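Local atomic coordinates of pyridoxal phosphate homeostasis protein (Bifidobacterium adolescentis ATCC 15703, PDB entry 3CPG), a protein that probably binds pyridoxal 5'-phosphate and takes part in keeping the cellular level of this cofactor in balance. Residues Q81-K86 and L132-T137; G121-N126 and E148-R153. All coordinates share one frame; numbering follows the deposited sequence.

Contact 1 of 2, residues Q81-K86 and L132-T137; sequences QEVTAK and LPVVDT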
loop_
_atom_site.group_PDB
_atom_site.type_symbol
_atom_site.label_atom_id
_atom_site.label_comp_id
_atom_site.label_asym_id
_atom_site.label_seq_id
_atom_site.Cartn_x
_atom_site.Cartn_y
_atom_site.Cartn_z
ATOM N N GLN A 81 -6.497 -10.224 10.230
ATOM C CA GLN A 81 -7.750 -10.946 10.449
ATOM C C GLN A 81 -8.751 -10.649 9.342
ATOM O O GLN A 81 -9.549 -11.510 8.971
ATOM C CB GLN A 81 -8.369 -10.578 11.800
ATOM C CG GLN A 81 -7.374 -10.517 12.946
ATOM C CD GLN A 81 -6.871 -9.106 13.199
ATOM O OE1 GLN A 81 -7.655 -8.207 13.521
ATOM N NE2 GLN A 81 -5.565 -8.903 13.060
ATOM N N GLU A 82 -8.720 -9.428 8.818
ATOM C CA GLU A 82 -9.630 -9.071 7.738
ATOM C C GLU A 82 -9.120 -9.685 6.444
ATOM O O GLU A 82 -9.901 -10.026 5.557
ATOM C CB GLU A 82 -9.750 -7.550 7.605
ATOM C CG GLU A 82 -10.524 -6.906 8.746
ATOM C CD GLU A 82 -10.920 -5.476 8.443
ATOM O OE1 GLU A 82 -11.558 -5.251 7.393
ATOM O OE2 GLU A 82 -10.594 -4.577 9.249
ATOM N N VAL A 83 -7.803 -9.832 6.332
ATOM C CA VAL A 83 -7.230 -10.449 5.145
ATOM C C VAL A 83 -7.740 -11.886 5.087
ATOM O O VAL A 83 -8.251 -12.336 4.062
ATOM C CB VAL A 83 -5.682 -10.463 5.201
ATOM C CG1 VAL A 83 -5.122 -11.326 4.076
ATOM C CG2 VAL A 83 -5.149 -9.046 5.079
ATOM N N THR A 84 -7.621 -12.599 6.202
ATOM C CA THR A 84 -8.059 -13.987 6.251
ATOM C C THR A 84 -9.563 -14.137 6.043
ATOM O O THR A 84 -10.013 -15.074 5.388
ATOM C CB THR A 84 -7.650 -14.651 7.586
ATOM O OG1 THR A 84 -8.333 -14.018 8.674
ATOM C CG2 THR A 84 -6.153 -14.510 7.801
ATOM N N ALA A 85 -10.344 -13.206 6.572
ATOM C CA ALA A 85 -11.793 -13.282 6.427
ATOM C C ALA A 85 -12.296 -13.054 4.996
ATOM O O ALA A 85 -13.263 -13.686 4.564
ATOM C CB ALA A 85 -12.459 -12.280 7.363
ATOM N N LYS A 86 -11.621 -12.180 4.255
ATOM C CA LYS A 86 -12.061 -11.830 2.902
ATOM C C LYS A 86 -11.271 -12.403 1.725
ATOM O O LYS A 86 -11.757 -12.410 0.597
ATOM C CB LYS A 86 -12.086 -10.300 2.761
ATOM C CG LYS A 86 -13.145 -9.593 3.597
ATOM C CD LYS A 86 -13.024 -8.070 3.534
ATOM C CE LYS A 86 -12.152 -7.533 4.666
ATOM N NZ LYS A 86 -12.060 -6.042 4.670
ATOM N N LEU A 132 1.104 -14.263 4.369
ATOM C CA LEU A 132 1.970 -14.692 3.273
ATOM C C LEU A 132 1.256 -15.465 2.157
ATOM O O LEU A 132 1.663 -15.406 1.000
ATOM C CB LEU A 132 3.138 -15.521 3.809
ATOM C CG LEU A 132 4.169 -14.729 4.615
ATOM C CD1 LEU A 132 5.292 -15.654 5.054
ATOM C CD2 LEU A 132 4.724 -13.590 3.764
ATOM N N PRO A 133 0.195 -16.217 2.491
ATOM C CA PRO A 133 -0.497 -16.958 1.431
ATOM C C PRO A 133 -1.402 -16.074 0.575
ATOM O O PRO A 133 -1.931 -16.523 -0.443
ATOM C CB PRO A 133 -1.317 -17.994 2.205
ATOM C CG PRO A 133 -0.562 -18.163 3.480
ATOM C CD PRO A 133 -0.176 -16.747 3.815
ATOM N N VAL A 134 -1.570 -14.819 0.982
ATOM C CA VAL A 134 -2.465 -13.910 0.276
ATOM C C VAL A 134 -1.873 -12.618 -0.288
ATOM O O VAL A 134 -1.975 -12.353 -1.486
ATOM C CB VAL A 134 -3.653 -13.525 1.192
ATOM C CG1 VAL A 134 -4.567 -12.535 0.489
ATOM C CG2 VAL A 134 -4.421 -14.774 1.591
ATOM N N VAL A 135 -1.263 -11.813 0.574
ATOM C CA VAL A 135 -0.709 -10.532 0.144
ATOM C C VAL A 135 0.616 -10.636 -0.608
ATOM O O VAL A 135 1.495 -11.416 -0.233
ATOM C CB VAL A 135 -0.519 -9.581 1.351
ATOM C CG1 VAL A 135 -1.809 -9.499 2.155
ATOM C CG2 VAL A 135 0.625 -10.058 2.225
ATOM N N ASP A 136 0.755 -9.855 -1.677
ATOM C CA ASP A 136 1.995 -9.872 -2.442
ATOM C C ASP A 136 2.971 -8.816 -1.953
ATOM O O ASP A 136 4.154 -8.865 -2.276
ATOM C CB ASP A 136 1.745 -9.682 -3.942
ATOM C CG ASP A 136 0.519 -8.849 -4.241
ATOM O OD1 ASP A 136 0.263 -7.853 -3.536
ATOM O OD2 ASP A 136 -0.185 -9.198 -5.208
ATOM N N THR A 137 2.473 -7.853 -1.185
ATOM C CA THR A 137 3.332 -6.808 -0.645
ATOM C C THR A 137 2.910 -6.390 0.760
ATOM O O THR A 137 1.732 -6.152 1.021
ATOM C CB THR A 137 3.330 -5.540 -1.529
ATOM O OG1 THR A 137 3.780 -5.864 -2.849
ATOM C CG2 THR A 137 4.262 -4.486 -0.938
#
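Val-83 meets Val-134 and Val-135 chiefly through its CG1 methyl, and the contact between helix 80-96 and the loop 132-137 is wholly apolar. CG1 of Val-83 lies 3.8 Å from CG1 of Val-134, and the same methyl sits 3.9 Å from CB of Val-134, so it rests against the branch point as well as one arm. In both valines CG1 stands opposite the backbone N (chi1 170° in Val-83, 178° in Val-134), which sends these two methyls into the interface, where the side chains slide past each other in opposite directions. Val-135 adds a looser touch, its CG1 4.2 Å from CG1 of Val-83. No hydrogen bond joins the two segments, and the CA atoms of Val-83 and Val-134 stay 7.6 Å apart.

The polar side chains of Thr-84, Glu-82 and Lys-86 find their partners away from this interface. Thr-84 OG1 donates to Gln-81 O at 2.8 Å, arriving from above the carbonyl plane, and Ala-85 N reaches that oxygen from the same face. Lys-86 NZ forms a salt bridge of 2.9 Å with Glu-82 OE1, on the anti side of the carboxylate; Glu-77 is a second acidic partner of the lysine, and Arg-79 pairs with Glu-82.

In this TIM barrel the loop leads from helix 128-131 into strand 137-141, beside strand 113-119, whose Phe-117 also packs on Val-134. Helix 80-96 follows strand 75-77, and Val-83 lies about 9 Å, side chain to side chain, from Lys-57, the predicted pyridoxal phosphate lysine.

Contact 2 of 2, residues G121-N126 and E148-R153; sequences GQLQSN and EKISRR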
loop_
_atom_site.group_PDB
_atom_site.type_symbol
_atom_site.label_atom_id
_atom_site.label_comp_id
_atom_site.label_asym_id
_atom_site.label_seq_id
_atom_site.Cartn_x
_atom_site.Cartn_y
_atom_site.Cartn_z
ATOM N N GLY A 121 -1.491 -2.166 7.205
ATOM C CA GLY A 121 -1.565 -1.928 8.639
ATOM C C GLY A 121 -0.389 -2.619 9.310
ATOM O O GLY A 121 0.290 -3.429 8.678
ATOM N N GLN A 122 -0.139 -2.312 10.580
ATOM C CA GLN A 122 0.984 -2.923 11.287
ATOM C C GLN A 122 0.819 -4.438 11.363
ATOM O O GLN A 122 -0.275 -4.946 11.605
ATOM C CB GLN A 122 1.122 -2.329 12.691
ATOM C CG GLN A 122 1.397 -0.819 12.722
ATOM C CD GLN A 122 2.543 -0.389 11.814
ATOM O OE1 GLN A 122 2.329 -0.009 10.663
ATOM N NE2 GLN A 122 3.763 -0.453 12.331
ATOM N N LEU A 123 1.920 -5.151 11.156
ATOM C CA LEU A 123 1.910 -6.609 11.155
ATOM C C LEU A 123 2.540 -7.237 12.391
ATOM O O LEU A 123 3.759 -7.181 12.577
ATOM C CB LEU A 123 2.633 -7.116 9.903
ATOM C CG LEU A 123 2.805 -8.628 9.734
ATOM C CD1 LEU A 123 1.448 -9.320 9.776
ATOM C CD2 LEU A 123 3.509 -8.897 8.408
ATOM N N GLN A 124 1.704 -7.825 13.240
ATOM C CA GLN A 124 2.190 -8.489 14.441
ATOM C C GLN A 124 2.943 -9.718 13.942
ATOM O O GLN A 124 2.490 -10.399 13.024
ATOM C CB GLN A 124 1.018 -8.892 15.339
ATOM C CG GLN A 124 1.432 -9.468 16.679
ATOM C CD GLN A 124 0.273 -9.540 17.652
ATOM O OE1 GLN A 124 -0.277 -8.513 18.050
ATOM N NE2 GLN A 124 -0.108 -10.753 18.035
ATOM N N SER A 125 4.097 -9.995 14.542
ATOM C CA SER A 125 4.938 -11.108 14.117
ATOM C C SER A 125 4.274 -12.479 13.981
ATOM O O SER A 125 4.530 -13.200 13.015
ATOM C CB SER A 125 6.149 -11.221 15.047
ATOM O OG SER A 125 6.916 -10.028 15.017
ATOM N N ASN A 126 3.427 -12.847 14.933
ATOM C CA ASN A 126 2.789 -14.152 14.856
ATOM C C ASN A 126 1.642 -14.206 13.852
ATOM O O ASN A 126 0.949 -15.212 13.755
ATOM C CB ASN A 126 2.326 -14.609 16.252
ATOM C CG ASN A 126 1.187 -13.775 16.812
ATOM O OD1 ASN A 126 0.995 -12.620 16.441
ATOM N ND2 ASN A 126 0.434 -14.363 17.739
ATOM N N GLU A 148 13.436 -9.381 9.041
ATOM C CA GLU A 148 14.087 -10.676 9.231
ATOM C C GLU A 148 13.048 -11.750 9.540
ATOM O O GLU A 148 13.127 -12.870 9.034
ATOM C CB GLU A 148 15.096 -10.617 10.383
ATOM C CG GLU A 148 16.288 -9.703 10.161
ATOM C CD GLU A 148 17.224 -9.668 11.361
ATOM O OE1 GLU A 148 16.743 -9.427 12.489
ATOM O OE2 GLU A 148 18.444 -9.874 11.177
ATOM N N LYS A 149 12.072 -11.409 10.375
ATOM C CA LYS A 149 11.030 -12.364 10.733
ATOM C C LYS A 149 10.219 -12.754 9.502
ATOM O O LYS A 149 9.844 -13.910 9.338
ATOM C CB LYS A 149 10.112 -11.772 11.802
ATOM C CG LYS A 149 10.812 -11.523 13.121
ATOM C CD LYS A 149 9.897 -10.821 14.107
ATOM C CE LYS A 149 10.641 -10.494 15.392
ATOM N NZ LYS A 149 9.750 -9.808 16.369
ATOM N N ILE A 150 9.949 -11.785 8.635
ATOM C CA ILE A 150 9.191 -12.071 7.422
ATOM C C ILE A 150 10.060 -12.913 6.494
ATOM O O ILE A 150 9.586 -13.866 5.875
ATOM C CB ILE A 150 8.764 -10.758 6.723
ATOM C CG1 ILE A 150 7.792 -10.000 7.635
ATOM C CG2 ILE A 150 8.134 -11.056 5.363
ATOM C CD1 ILE A 150 7.396 -8.622 7.132
ATOM N N SER A 151 11.340 -12.573 6.418
ATOM C CA SER A 151 12.277 -13.305 5.574
ATOM C C SER A 151 12.341 -14.791 5.944
ATOM O O SER A 151 12.238 -15.664 5.081
ATOM C CB SER A 151 13.676 -12.691 5.690
ATOM O OG SER A 151 14.644 -13.498 5.039
ATOM N N ARG A 152 12.514 -15.073 7.230
ATOM C CA ARG A 152 12.607 -16.456 7.696
ATOM C C ARG A 152 11.399 -17.275 7.259
ATOM O O ARG A 152 11.529 -18.415 6.811
ATOM C CB ARG A 152 12.700 -16.497 9.221
ATOM C CG ARG A 152 13.856 -15.725 9.814
ATOM C CD ARG A 152 13.783 -15.793 11.329
ATOM N NE ARG A 152 13.996 -17.151 11.817
ATOM C CZ ARG A 152 15.196 -17.698 11.989
ATOM N NH1 ARG A 152 16.288 -17.000 11.717
ATOM N NH2 ARG A 152 15.304 -18.940 12.430
ATOM N N ARG A 153 10.220 -16.679 7.395
ATOM C CA ARG A 153 8.976 -17.344 7.041
ATOM C C ARG A 153 8.754 -17.473 5.535
ATOM O O ARG A 153 8.213 -18.479 5.070
ATOM C CB ARG A 153 7.816 -16.613 7.727
ATOM C CG ARG A 153 7.881 -16.783 9.250
ATOM C CD ARG A 153 6.991 -15.820 10.023
ATOM N NE ARG A 153 6.990 -16.132 11.453
ATOM C CZ ARG A 153 8.001 -15.902 12.290
ATOM N NH1 ARG A 153 9.123 -15.340 11.859
ATOM N NH2 ARG A 153 7.887 -16.241 13.569
HETATM O O HOH W 1 3.756 -15.811 11.691
#
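The loop that leaves strand 113-119 of the TIM barrel lies against helix 144-157, with Ser-125 facing Lys-149 and Leu-123 meeting Ile-150. Lys-149 NZ donates a hydrogen bond of 3.1 Å to Ser-125 OG. The lysine comes alongside the serine rather than end-on: its CD is 3.2 Å from the same OG and 3.9 Å from Ser-125 CB. Beyond CG the lysine chain is fully extended (chi3 -176°), which carries the ammonium past the serine, and Asp-145 is a distant, weak ionic partner for it. An alanine in place of Lys-149 would probably leave Ser-125 OG without this donor and open a gap where the aliphatic chain lay beside the serine.

Loop and helix both belong to the β/α succession of the barrel: the chain runs from strand 113-119 through this loop and helix 128-131 to strand 137-141, and then into helix 144-157. Closer to the strands than the polar pair, CD2 of Leu-123 lies 4.1 Å from CD1 of Ile-150. The two side chains meet at a slant, and both also pack on Ile-138 of strand 137-141 and Ile-128 of helix 128-131.

Arg-153 approaches the loop more loosely. A water donates to Ser-125 O at 3.0 Å and accepts a weak bond of 3.3 Å from Arg-153 NE, while that carbonyl oxygen lies over one face of the guanidinium. What fixes the group's rotation is its own helix: Arg-153 NH1 donates to Lys-149 O at 3.0 Å, with the acceptor in the guanidinium plane and an N-H...O angle of 155°.

Overall arrangement
Both contacts join a barrel helix to a loop next to strands 113-119 and 137-141, yet their chemistry differs with depth. Contact 1 is the more buried, its centre about 13 Å from that of the chain, and rests on valine side chains alone. Contact 2, about 16 Å out, covers more surface, 177 against 105 Å², and combines an inner apolar pair with an outer fringe of lysine, serine, arginine and water. Their segments alternate along the chain, and 121-126 of contact 2 and 132-137 of contact 1 flank helix 128-131. The two meet directly where Leu-132 CD1 packs 3.8 Å from Arg-153 CB, so the loop 132-137 lies between helices 80-96 and 144-157.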